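Leucyl aminopeptidase (Trypanosoma brucei brucei, PDB 5NTD) is a hexameric M17 metallo-aminopeptidase that probably removes leucine and similar residues from peptide N-termini, captured here with manganese and the inhibitor bestatin. Local coordinates at residues 106-111 with 120-125; 285-290 with 380-385. All coordinates share one frame; numbering follows the deposited sequence.

Contact 1: residues 106-111 with 120-125; sequences EVPTKA and PDVVTA
P108 and V122 meet tip to tip, and this is the tight part of the contact. CD of P108 lies 3.6 Å from V122 CG1 and 3.7 Å from V122 CG2, in touch with both methyls of the valine. CG of the same proline ring adds a touch, 3.8 Å from V122 CG2. V122 points toward the strand end from the first turn of helix 120-131. CG1 is anti to the backbone N (chi1 178°), and it also comes within 4.2 Å of the backbone O of E106.

The packing is looser beside this pair. The side chains of V107 and V123 cross obliquely, with CG2 of V107 4.0 Å from CG2 of V123. V107 CG1 and V122 CB are farther apart, at 4.5 Å. V107 and V123 are buried, while V122 is partly exposed. Beyond P108 the chain turns away, and exposed T109 has no contact with the helix. D121, partly exposed, forms a salt bridge with R119 and packs on Y448 of a second subunit. R119 also donates through NH2 to the backbone O of K110 and touches P108.

The contact joins the end of strand 99-107 to the start of the helix that follows it, within the N-terminal domain of the macro-domain clan. No hydrogen bond crosses between the segments. Helix and strand end meet here through aliphatic contacts alone. The chemistry is consistent with a close fit at P108 and V122, with little directional restraint.

Contact 2: residues 285-290 with 380-385; sequences SLVGKG and DGVFHA. With MN (manganese (II) ion), chain B; BES (2-(3-amino-2-hydroxy-4-phenyl-butyrylamino)-4-methyl-pentanoic acid), chain C.
This is a buried strand-to-helix contact in the catalytic domain, where V287 and S285 of strand 283-291 pack on one face of helix 374-387. The two short segments run nearly antiparallel, at 162°, with their axes 8.3 Å apart at closest approach. V287 lies over the backbone of G381. Its CG1 is anti to the backbone N (chi1 -175°) and sits 3.8 Å from G381 CA. G381 has no side chain, and the V287 methyl sits directly on the helix backbone. The other methyl, V287 CG2, touches two helix side chains, at V382 CG1 and A385 CB, each 4.1 Å away. One turn further along the helix, A385 CB meets S285 CB at 3.8 Å. The hydroxyl of S285 is hydrogen-bonded to S336 on the adjacent strand 334-344. No hydrogen bond crosses between the two segments.

K289 does not touch the helix segment. Its extended chain leads to the active site, where NZ binds manganese at 2.1 Å. Bestatin holds the same ion through N2 and O2, and D294, D312 and E373 complete the site. The helix contact is purely apolar, while the same strand delivers a metal ligand at its other end.

How the contacts relate
From the N terminus, contact 1 comes first and closes a short loop within the N-terminal domain. Eight residues lie between its segments, and it joins strand 99-107 to helix 120-131. Strands 140-145 and 183-188 finish the sheet of that domain before the chain enters the catalytic domain. Contact 2 closes a much longer loop of 89 residues, which includes strand 334-344, a neighbour of strand 283-291 in the sheet. The contacts are in series and neither nest nor cross. The centres of contact 1 and contact 2 are about 35 Å apart, on opposite sides of the chain's centre. Contact 1 is local to its domain, and contact 2 ties helix 374-387 to the strand that carries K289 of the metal site.

Contact 1: residues 106-111 with 120-125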
ATOM      1  N   GLU G 106      13.648  42.625   4.374  1.00 28.35           N
ATOM      2  CA  GLU G 106      13.639  42.996   2.954  1.00 29.92           C
ATOM      3  C   GLU G 106      12.599  42.169   2.189  1.00 29.62           C
ATOM      4  O   GLU G 106      12.704  40.951   2.063  1.00 28.56           O
ATOM      5  CB  GLU G 106      15.033  42.871   2.290  1.00 31.05           C
ATOM      6  CG  GLU G 106      15.091  43.433   0.868  1.00 31.99           C
ATOM      7  CD  GLU G 106      16.445  43.237   0.201  1.00 34.46           C
ATOM      8  OE1 GLU G 106      17.473  43.528   0.837  1.00 36.41           O
ATOM      9  OE2 GLU G 106      16.482  42.778  -0.979  1.00 36.44           O
ATOM     10  N   VAL G 107      11.653  42.885   1.618  1.00 29.70           N
ATOM     11  CA  VAL G 107      10.608  42.308   0.745  1.00 30.35           C
ATOM     12  C   VAL G 107      11.096  42.258  -0.710  1.00 31.45           C
ATOM     13  O   VAL G 107      11.559  43.264  -1.235  1.00 35.33           O
ATOM     14  CB  VAL G 107       9.321  43.145   0.790  1.00 29.33           C
ATOM     15  CG1 VAL G 107       8.212  42.486  -0.014  1.00 29.10           C
ATOM     16  CG2 VAL G 107       8.885  43.352   2.231  1.00 28.14           C
ATOM     17  N   PRO G 108      10.995  41.096  -1.381  1.00 31.75           N
ATOM     18  CA  PRO G 108      11.311  41.086  -2.807  1.00 32.16           C
ATOM     19  C   PRO G 108      10.380  41.956  -3.646  1.00 32.91           C
ATOM     20  O   PRO G 108       9.240  42.225  -3.271  1.00 34.23           O
ATOM     21  CB  PRO G 108      11.161  39.626  -3.197  1.00 30.63           C
ATOM     22  CG  PRO G 108      10.174  39.099  -2.249  1.00 31.70           C
ATOM     23  CD  PRO G 108      10.463  39.807  -0.946  1.00 31.52           C
ATOM     24  N   THR G 109      10.888  42.400  -4.776  1.00 34.30           N
ATOM     25  CA  THR G 109      10.038  43.105  -5.751  1.00 35.74           C
ATOM     26  C   THR G 109       9.543  42.132  -6.826  1.00 33.93           C
ATOM     27  O   THR G 109       8.570  42.428  -7.483  1.00 34.81           O
ATOM     28  CB  THR G 109      10.722  44.282  -6.507  1.00 36.97           C
ATOM     29  OG1 THR G 109      11.933  43.823  -7.088  1.00 38.67           O
ATOM     30  CG2 THR G 109      10.978  45.459  -5.607  1.00 38.63           C
ATOM     31  N   LYS G 110      10.273  41.039  -7.053  1.00 32.71           N
ATOM     32  CA  LYS G 110       9.870  39.956  -8.005  1.00 31.76           C
ATOM     33  C   LYS G 110       8.431  39.527  -7.663  1.00 31.10           C
ATOM     34  O   LYS G 110       8.086  39.287  -6.520  1.00 29.98           O
ATOM     35  CB  LYS G 110      10.802  38.725  -8.008  1.00 30.45           C
ATOM     36  N   ALA G 111       7.590  39.546  -8.677  1.00 31.01           N
ATOM     37  CA  ALA G 111       6.172  39.158  -8.550  1.00 30.23           C
ATOM     38  C   ALA G 111       5.640  38.866  -9.946  1.00 29.86           C
ATOM     39  O   ALA G 111       5.572  39.728 -10.763  1.00 29.48           O
ATOM     40  CB  ALA G 111       5.359  40.248  -7.908  1.00 28.83           C
ATOM     41  N   PRO G 120       2.773  40.472  -0.086  1.00 26.85           N
ATOM     42  CA  PRO G 120       2.396  40.368   1.296  1.00 26.97           C
ATOM     43  C   PRO G 120       2.728  39.002   1.927  1.00 27.71           C
ATOM     44  O   PRO G 120       2.825  38.903   3.151  1.00 30.67           O
ATOM     45  CB  PRO G 120       0.879  40.569   1.254  1.00 26.72           C
ATOM     46  CG  PRO G 120       0.495  40.168  -0.122  1.00 26.34           C
ATOM     47  CD  PRO G 120       1.609  40.642  -0.959  1.00 26.11           C
ATOM     48  N   ASP G 121       2.883  37.981   1.099  1.00 27.10           N
ATOM     49  CA  ASP G 121       3.340  36.669   1.578  1.00 27.33           C
ATOM     50  C   ASP G 121       4.665  36.803   2.361  1.00 27.51           C
ATOM     51  O   ASP G 121       4.845  36.224   3.429  1.00 26.69           O
ATOM     52  CB  ASP G 121       3.508  35.663   0.444  1.00 26.65           C
ATOM     53  CG  ASP G 121       4.503  36.108  -0.600  1.00 27.87           C
ATOM     54  OD1 ASP G 121       4.307  37.194  -1.206  1.00 30.06           O
ATOM     55  OD2 ASP G 121       5.497  35.405  -0.825  1.00 26.87           O
ATOM     56  N   VAL G 122       5.590  37.584   1.813  1.00 26.96           N
ATOM     57  CA  VAL G 122       6.899  37.788   2.470  1.00 26.90           C
ATOM     58  C   VAL G 122       6.790  38.742   3.661  1.00 26.44           C
ATOM     59  O   VAL G 122       7.415  38.548   4.682  1.00 25.91           O
ATOM     60  CB  VAL G 122       7.961  38.258   1.498  1.00 27.12           C
ATOM     61  CG1 VAL G 122       9.276  38.505   2.220  1.00 26.71           C
ATOM     62  CG2 VAL G 122       8.171  37.205   0.411  1.00 26.78           C
ATOM     63  N   VAL G 123       5.950  39.749   3.519  1.00 26.80           N
ATOM     64  CA  VAL G 123       5.700  40.678   4.631  1.00 27.28           C
ATOM     65  C   VAL G 123       5.304  39.883   5.882  1.00 26.90           C
ATOM     66  O   VAL G 123       5.859  40.069   6.951  1.00 26.41           O
ATOM     67  CB  VAL G 123       4.599  41.737   4.307  1.00 27.22           C
ATOM     68  CG1 VAL G 123       4.224  42.557   5.529  1.00 25.75           C
ATOM     69  CG2 VAL G 123       5.086  42.672   3.207  1.00 27.81           C
ATOM     70  N   THR G 124       4.341  38.997   5.708  1.00 26.70           N
ATOM     71  CA  THR G 124       3.883  38.121   6.804  1.00 26.52           C
ATOM     72  C   THR G 124       5.057  37.340   7.431  1.00 25.32           C
ATOM     73  O   THR G 124       5.254  37.343   8.630  1.00 23.68           O
ATOM     74  CB  THR G 124       2.799  37.137   6.339  1.00 26.14           C
ATOM     75  OG1 THR G 124       1.638  37.888   5.966  1.00 25.36           O
ATOM     76  CG2 THR G 124       2.427  36.167   7.452  1.00 25.28           C
ATOM     77  N   ALA G 125       5.834  36.716   6.581  1.00 25.14           N
ATOM     78  CA  ALA G 125       6.968  35.874   7.055  1.00 25.54           C
ATOM     79  C   ALA G 125       8.027  36.710   7.801  1.00 25.41           C
ATOM     80  O   ALA G 125       8.534  36.341   8.838  1.00 23.86           O
ATOM     81  CB  ALA G 125       7.605  35.136   5.892  1.00 24.68           C
TER

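Contact 2: residues 285-290 with 380-385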
ATOM      1  N   SER G 285     -24.915  35.845  -3.100  1.00 32.03           N
ATOM      2  CA  SER G 285     -25.094  34.717  -2.161  1.00 30.82           C
ATOM      3  C   SER G 285     -23.792  33.974  -1.967  1.00 30.76           C
ATOM      4  O   SER G 285     -23.176  33.497  -2.926  1.00 33.42           O
ATOM      5  CB  SER G 285     -26.146  33.750  -2.630  1.00 30.57           C
ATOM      6  OG  SER G 285     -27.443  34.305  -2.501  1.00 30.04           O
ATOM      7  N   LEU G 286     -23.380  33.904  -0.718  1.00 29.60           N
ATOM      8  CA  LEU G 286     -22.186  33.184  -0.328  1.00 30.15           C
ATOM      9  C   LEU G 286     -22.594  31.833   0.217  1.00 31.22           C
ATOM     10  O   LEU G 286     -23.541  31.733   0.994  1.00 32.04           O
ATOM     11  CB  LEU G 286     -21.393  33.920   0.751  1.00 30.37           C
ATOM     12  CG  LEU G 286     -21.035  35.373   0.434  1.00 31.30           C
ATOM     13  CD1 LEU G 286     -20.403  36.044   1.651  1.00 31.12           C
ATOM     14  CD2 LEU G 286     -20.073  35.465  -0.743  1.00 31.62           C
ATOM     15  N   VAL G 287     -21.836  30.805  -0.147  1.00 31.29           N
ATOM     16  CA  VAL G 287     -22.057  29.442   0.377  1.00 30.60           C
ATOM     17  C   VAL G 287     -20.706  28.829   0.783  1.00 28.69           C
ATOM     18  O   VAL G 287     -19.799  28.795   0.008  1.00 26.91           O
ATOM     19  CB  VAL G 287     -22.720  28.557  -0.677  1.00 31.42           C
ATOM     20  CG1 VAL G 287     -23.054  27.192  -0.090  1.00 32.87           C
ATOM     21  CG2 VAL G 287     -23.986  29.213  -1.183  1.00 31.38           C
ATOM     22  N   GLY G 288     -20.617  28.369   2.011  1.00 28.10           N
ATOM     23  CA  GLY G 288     -19.365  27.863   2.551  1.00 28.18           C
ATOM     24  C   GLY G 288     -19.428  26.430   3.053  1.00 27.68           C
ATOM     25  O   GLY G 288     -20.376  26.038   3.712  1.00 27.22           O
ATOM     26  N   LYS G 289     -18.406  25.656   2.697  1.00 27.07           N
ATOM     27  CA  LYS G 289     -18.259  24.255   3.180  1.00 25.43           C
ATOM     28  C   LYS G 289     -17.818  24.352   4.629  1.00 24.80           C
ATOM     29  O   LYS G 289     -16.699  24.770   4.931  1.00 24.67           O
ATOM     30  CB  LYS G 289     -17.250  23.444   2.340  1.00 25.44           C
ATOM     31  CG  LYS G 289     -16.990  22.029   2.854  1.00 25.51           C
ATOM     32  CD  LYS G 289     -15.833  21.308   2.120  1.00 26.60           C
ATOM     33  CE  LYS G 289     -15.504  19.938   2.736  1.00 25.70           C
ATOM     34  NZ  LYS G 289     -14.314  19.208   2.215  1.00 28.18           N
ATOM     35  N   GLY G 290     -18.709  23.962   5.514  1.00 24.97           N
ATOM     36  CA  GLY G 290     -18.441  24.013   6.949  1.00 25.86           C
ATOM     37  C   GLY G 290     -18.299  22.655   7.585  1.00 27.30           C
ATOM     38  O   GLY G 290     -19.012  22.297   8.522  1.00 27.19           O
ATOM     39  N   ASP G 380     -26.605  21.240  -1.715  1.00 29.69           N
ATOM     40  CA  ASP G 380     -27.772  21.694  -0.948  1.00 30.02           C
ATOM     41  C   ASP G 380     -27.674  23.205  -0.627  1.00 30.10           C
ATOM     42  O   ASP G 380     -28.645  23.921  -0.683  1.00 31.19           O
ATOM     43  CB  ASP G 380     -27.939  20.877   0.324  1.00 29.16           C
ATOM     44  CG  ASP G 380     -28.730  19.596   0.085  1.00 28.97           C
ATOM     45  OD1 ASP G 380     -29.292  19.422  -1.022  1.00 28.52           O
ATOM     46  OD2 ASP G 380     -28.844  18.784   1.030  1.00 28.24           O
ATOM     47  N   GLY G 381     -26.474  23.645  -0.292  1.00 29.37           N
ATOM     48  CA  GLY G 381     -26.183  25.061   0.001  1.00 27.75           C
ATOM     49  C   GLY G 381     -26.499  25.998  -1.154  1.00 27.71           C
ATOM     50  O   GLY G 381     -27.199  26.973  -0.984  1.00 27.98           O
ATOM     51  N   VAL G 382     -26.016  25.674  -2.333  1.00 27.26           N
ATOM     52  CA  VAL G 382     -26.228  26.547  -3.513  1.00 27.38           C
ATOM     53  C   VAL G 382     -27.661  26.486  -4.018  1.00 28.01           C
ATOM     54  O   VAL G 382     -28.194  27.476  -4.502  1.00 28.86           O
ATOM     55  CB  VAL G 382     -25.257  26.295  -4.685  1.00 26.87           C
ATOM     56  CG1 VAL G 382     -23.826  26.483  -4.228  1.00 26.21           C
ATOM     57  CG2 VAL G 382     -25.450  24.920  -5.303  1.00 28.43           C
ATOM     58  N   PHE G 383     -28.301  25.332  -3.881  1.00 28.55           N
ATOM     59  CA  PHE G 383     -29.739  25.244  -4.228  1.00 29.21           C
ATOM     60  C   PHE G 383     -30.560  26.107  -3.261  1.00 29.84           C
ATOM     61  O   PHE G 383     -31.426  26.863  -3.686  1.00 28.45           O
ATOM     62  CB  PHE G 383     -30.319  23.859  -4.217  1.00 28.55           C
ATOM     63  CG  PHE G 383     -31.713  23.819  -4.781  1.00 29.20           C
ATOM     64  CD1 PHE G 383     -31.924  23.786  -6.165  1.00 30.44           C
ATOM     65  CD2 PHE G 383     -32.826  23.876  -3.946  1.00 29.24           C
ATOM     66  CE1 PHE G 383     -33.233  23.756  -6.701  1.00 30.31           C
ATOM     67  CE2 PHE G 383     -34.113  23.846  -4.474  1.00 28.98           C
ATOM     68  CZ  PHE G 383     -34.318  23.796  -5.847  1.00 28.97           C
ATOM     69  N   HIS G 384     -30.237  25.994  -1.995  1.00 29.34           N
ATOM     70  CA  HIS G 384     -30.889  26.819  -1.001  1.00 31.02           C
ATOM     71  C   HIS G 384     -30.756  28.328  -1.341  1.00 31.19           C
ATOM     72  O   HIS G 384     -31.729  29.085  -1.330  1.00 30.17           O
ATOM     73  CB  HIS G 384     -30.277  26.588   0.366  1.00 32.27           C
ATOM     74  CG  HIS G 384     -30.940  27.375   1.453  1.00 34.05           C
ATOM     75  ND1 HIS G 384     -32.164  27.019   1.984  1.00 34.91           N
ATOM     76  CD2 HIS G 384     -30.551  28.500   2.108  1.00 34.43           C
ATOM     77  CE1 HIS G 384     -32.487  27.880   2.937  1.00 35.25           C
ATOM     78  NE2 HIS G 384     -31.529  28.788   3.027  1.00 34.73           N
ATOM     79  N   ALA G 385     -29.537  28.740  -1.637  1.00 29.98           N
ATOM     80  CA  ALA G 385     -29.249  30.155  -1.928  1.00 30.15           C
ATOM     81  C   ALA G 385     -29.972  30.623  -3.182  1.00 29.37           C
ATOM     82  O   ALA G 385     -30.453  31.750  -3.226  1.00 31.37           O
ATOM     83  CB  ALA G 385     -27.759  30.407  -2.075  1.00 29.19           C
TER
HETATM   84 MN    MN B 603     -13.774  17.485   3.205  1.00 30.12          MN
HETATM   85  N2  BES C 604     -11.875  17.981   2.716  1.00 35.92           N
HETATM   86  C1  BES C 604     -11.252  17.118   1.715  1.00 39.43           C
HETATM   87  C6  BES C 604     -10.305  17.876   0.752  1.00 39.14           C
HETATM   88  C7  BES C 604      -8.905  18.153   1.226  1.00 39.03           C
HETATM   89  C8  BES C 604      -8.624  19.265   2.007  1.00 40.10           C
HETATM   90  C12 BES C 604      -7.852  17.333   0.842  1.00 40.82           C
HETATM   91  C9  BES C 604      -7.326  19.528   2.435  1.00 39.64           C
HETATM   92  C11 BES C 604      -6.542  17.592   1.275  1.00 39.97           C
HETATM   93  C10 BES C 604      -6.277  18.685   2.077  1.00 39.53           C
HETATM   94  C2  BES C 604     -12.408  16.427   0.958  1.00 41.88           C
HETATM   95  O2  BES C 604     -13.615  16.232   1.757  1.00 40.28           O
HETATM   96  C3  BES C 604     -11.931  15.069   0.537  1.00 44.86           C
HETATM   97  O3  BES C 604     -12.125  14.175   1.394  1.00 44.29           O
HETATM   98  N1  BES C 604     -11.426  15.029  -0.706  1.00 43.62           N
HETATM   99  C4  BES C 604     -10.907  13.863  -1.359  1.00 48.69           C
HETATM  100  C13 BES C 604     -11.979  13.145  -2.171  1.00 48.50           C
HETATM  101  C14 BES C 604     -11.623  11.716  -2.578  1.00 49.29           C
HETATM  102  C15 BES C 604     -11.029  10.812  -1.505  1.00 48.09           C
HETATM  103  C16 BES C 604     -12.862  11.014  -3.078  1.00 51.66           C
HETATM  104  C5  BES C 604      -9.814  14.225  -2.306  1.00 49.18           C
HETATM  105  O1  BES C 604      -8.833  13.483  -2.348  1.00 54.68           O
HETATM  106  O4  BES C 604      -9.918  15.228  -3.018  1.00 49.61           O